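Phosphoribosyl-aminoimidazole carboxylase (Aspergillus clavatus, PDB 3K5I) probably catalyses the ATP-dependent carboxylation of 5-aminoimidazole ribonucleotide to its N5-carboxyamino form in purine biosynthesis, as an ATP-grasp enzyme. Local coordinates at residues 35-40 and 60-65. Numbering follows the deposited sequence.
With AIR (5-aminoimidazole ribonucleotide), chain I.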
# COMPACT_ATOMS: atom_id res chain seq x y z
N LEU A 35 8.11 -11.25 -1.02
CA LEU A 35 7.60 -11.05 -2.37
C LEU A 35 6.15 -11.46 -2.37
O LEU A 35 5.29 -10.77 -2.87
CB LEU A 35 8.43 -11.83 -3.41
CG LEU A 35 9.84 -11.31 -3.72
CD1 LEU A 35 10.45 -12.10 -4.88
CD2 LEU A 35 9.93 -9.76 -4.00
N GLY A 36 5.93 -12.66 -1.84
CA GLY A 36 4.63 -13.26 -1.77
C GLY A 36 3.90 -12.28 -0.98
O GLY A 36 2.74 -12.07 -1.33
N ARG A 37 4.51 -11.66 0.01
CA ARG A 37 3.65 -10.69 0.75
C ARG A 37 3.19 -9.43 -0.01
O ARG A 37 2.11 -8.86 0.20
CB ARG A 37 4.36 -10.32 2.05
CG ARG A 37 3.56 -9.50 3.05
CD ARG A 37 4.51 -8.95 4.13
NE ARG A 37 3.95 -8.01 5.12
CZ ARG A 37 3.70 -8.34 6.38
NH1 ARG A 37 3.88 -9.60 6.77
NH2 ARG A 37 3.27 -7.42 7.22
N MET A 38 4.07 -8.90 -0.84
CA MET A 38 3.70 -7.72 -1.58
C MET A 38 2.64 -8.16 -2.56
O MET A 38 1.66 -7.45 -2.85
CB MET A 38 4.92 -7.06 -2.25
CG MET A 38 5.52 -6.26 -1.12
SD MET A 38 7.01 -5.34 -1.46
CE MET A 38 8.08 -6.58 -1.65
N LEU A 39 2.79 -9.39 -3.04
CA LEU A 39 1.74 -9.85 -3.95
C LEU A 39 0.37 -9.86 -3.25
O LEU A 39 -0.60 -9.39 -3.83
CB LEU A 39 2.09 -11.19 -4.62
CG LEU A 39 1.22 -11.47 -5.86
CD1 LEU A 39 1.50 -10.72 -7.17
CD2 LEU A 39 1.12 -12.96 -6.13
N VAL A 40 0.28 -10.37 -2.01
CA VAL A 40 -0.96 -10.41 -1.22
C VAL A 40 -1.41 -8.99 -0.94
O VAL A 40 -2.58 -8.68 -1.10
CB VAL A 40 -0.83 -11.23 0.11
CG1 VAL A 40 -2.22 -11.56 0.80
CG2 VAL A 40 -0.18 -12.55 -0.23
N ALA A 60 3.63 -13.65 4.11
CA ALA A 60 2.43 -13.50 3.29
C ALA A 60 1.14 -14.00 3.90
O ALA A 60 0.05 -13.47 3.68
CB ALA A 60 2.68 -13.93 1.79
N LYS A 61 1.29 -15.02 4.72
CA LYS A 61 0.17 -15.63 5.41
C LYS A 61 -0.30 -14.64 6.46
O LYS A 61 -1.50 -14.52 6.64
CB LYS A 61 0.66 -16.90 6.09
CG LYS A 61 1.05 -17.98 5.09
CD LYS A 61 1.12 -19.27 5.99
CE LYS A 61 1.01 -20.53 5.11
NZ LYS A 61 2.27 -21.27 5.14
N GLN A 62 0.68 -13.95 7.06
CA GLN A 62 0.50 -12.93 8.06
C GLN A 62 -0.55 -11.87 7.76
O GLN A 62 -1.14 -11.32 8.72
CB GLN A 62 1.80 -12.31 8.50
CG GLN A 62 2.74 -13.34 9.08
CD GLN A 62 4.00 -12.63 9.55
OE1 GLN A 62 4.02 -11.42 9.87
NE2 GLN A 62 5.09 -13.36 9.53
N ILE A 63 -0.83 -11.67 6.47
CA ILE A 63 -1.82 -10.65 6.02
C ILE A 63 -2.94 -11.18 5.13
O ILE A 63 -3.46 -10.50 4.26
CB ILE A 63 -1.12 -9.41 5.34
CG1 ILE A 63 -0.34 -9.83 4.07
CG2 ILE A 63 -0.05 -8.84 6.30
CD1 ILE A 63 -0.26 -8.67 3.07
N SER A 64 -3.30 -12.43 5.37
CA SER A 64 -4.33 -13.08 4.59
C SER A 64 -4.92 -14.12 5.56
O SER A 64 -4.52 -15.29 5.59
CB SER A 64 -3.57 -13.81 3.47
OG SER A 64 -4.40 -14.71 2.75
N ALA A 65 -5.88 -13.69 6.37
CA ALA A 65 -6.48 -14.56 7.38
C ALA A 65 -7.62 -15.39 6.82
O ALA A 65 -8.76 -14.96 6.98
CB ALA A 65 -7.07 -13.68 8.49
N1 AIR I . 12.93 -14.07 -2.97
C2 AIR I . 12.70 -15.04 -3.90
N3 AIR I . 13.71 -15.28 -4.74
C4 AIR I . 14.65 -14.34 -4.35
C5 AIR I . 14.20 -13.59 -3.26
N6 AIR I . 14.81 -12.59 -2.55
C1' AIR I . 12.16 -13.56 -1.82
C2' AIR I . 10.77 -14.23 -1.66
C3' AIR I . 11.32 -15.52 -1.03
C4' AIR I . 12.20 -14.90 0.06
O4' AIR I . 12.95 -13.94 -0.71
O2' AIR I . 9.73 -13.55 -0.92
O3' AIR I . 10.25 -16.35 -0.64
C5' AIR I . 12.64 -15.23 1.48
O5' AIR I . 14.07 -15.08 1.69
P AIR I . 14.67 -15.49 3.14
O6 AIR I . 15.39 -14.21 3.84
O7 AIR I . 15.61 -16.59 2.79
O8 AIR I . 13.50 -15.94 3.99
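Ala-60 sets its methyl directly on the helix backbone: CB lies 3.4 Å from Gly-36 C and equally near Arg-37 N, an approach eased by the missing side chain of Gly-36. One turn on, Val-40 closes this tight end. Its CG2 meets Ala-60 CB at 3.8 Å, while CG1, anti to the backbone N (chi1 -167°), reaches Ser-64 CB at 3.7 Å. Ile-63 CD1 touches both Val-40 CB and Arg-37 CG. No hydrogen bond joins the two segments. The looser side is polar, toward partly exposed Gln-62. Arg-37, extended from CG to NE, crosses Ile-63 at about a right angle, and Ile-63 CG2 sits over one guanidinium face, 3.7 Å from NH2. Gln-62 OE1 stands at the guanidinium edge, 3.6 Å from NH1, with the amide plane perpendicular; NH1 instead bonds Pro-59 O, and Gln-62 NE2 bonds Asn-57 O. The second subunit also borders this side, its Asn-47 packing on Arg-37. Beyond the contact, Leu-35 N gives a 2.8 Å hydrogen bond to O2' of AIR. A glycine-rich turn leading from strand 26-30 into a ligand-binding helix, here packed against the loop after strand 49-54, is typical of the Rossmann-like preATP-grasp domain.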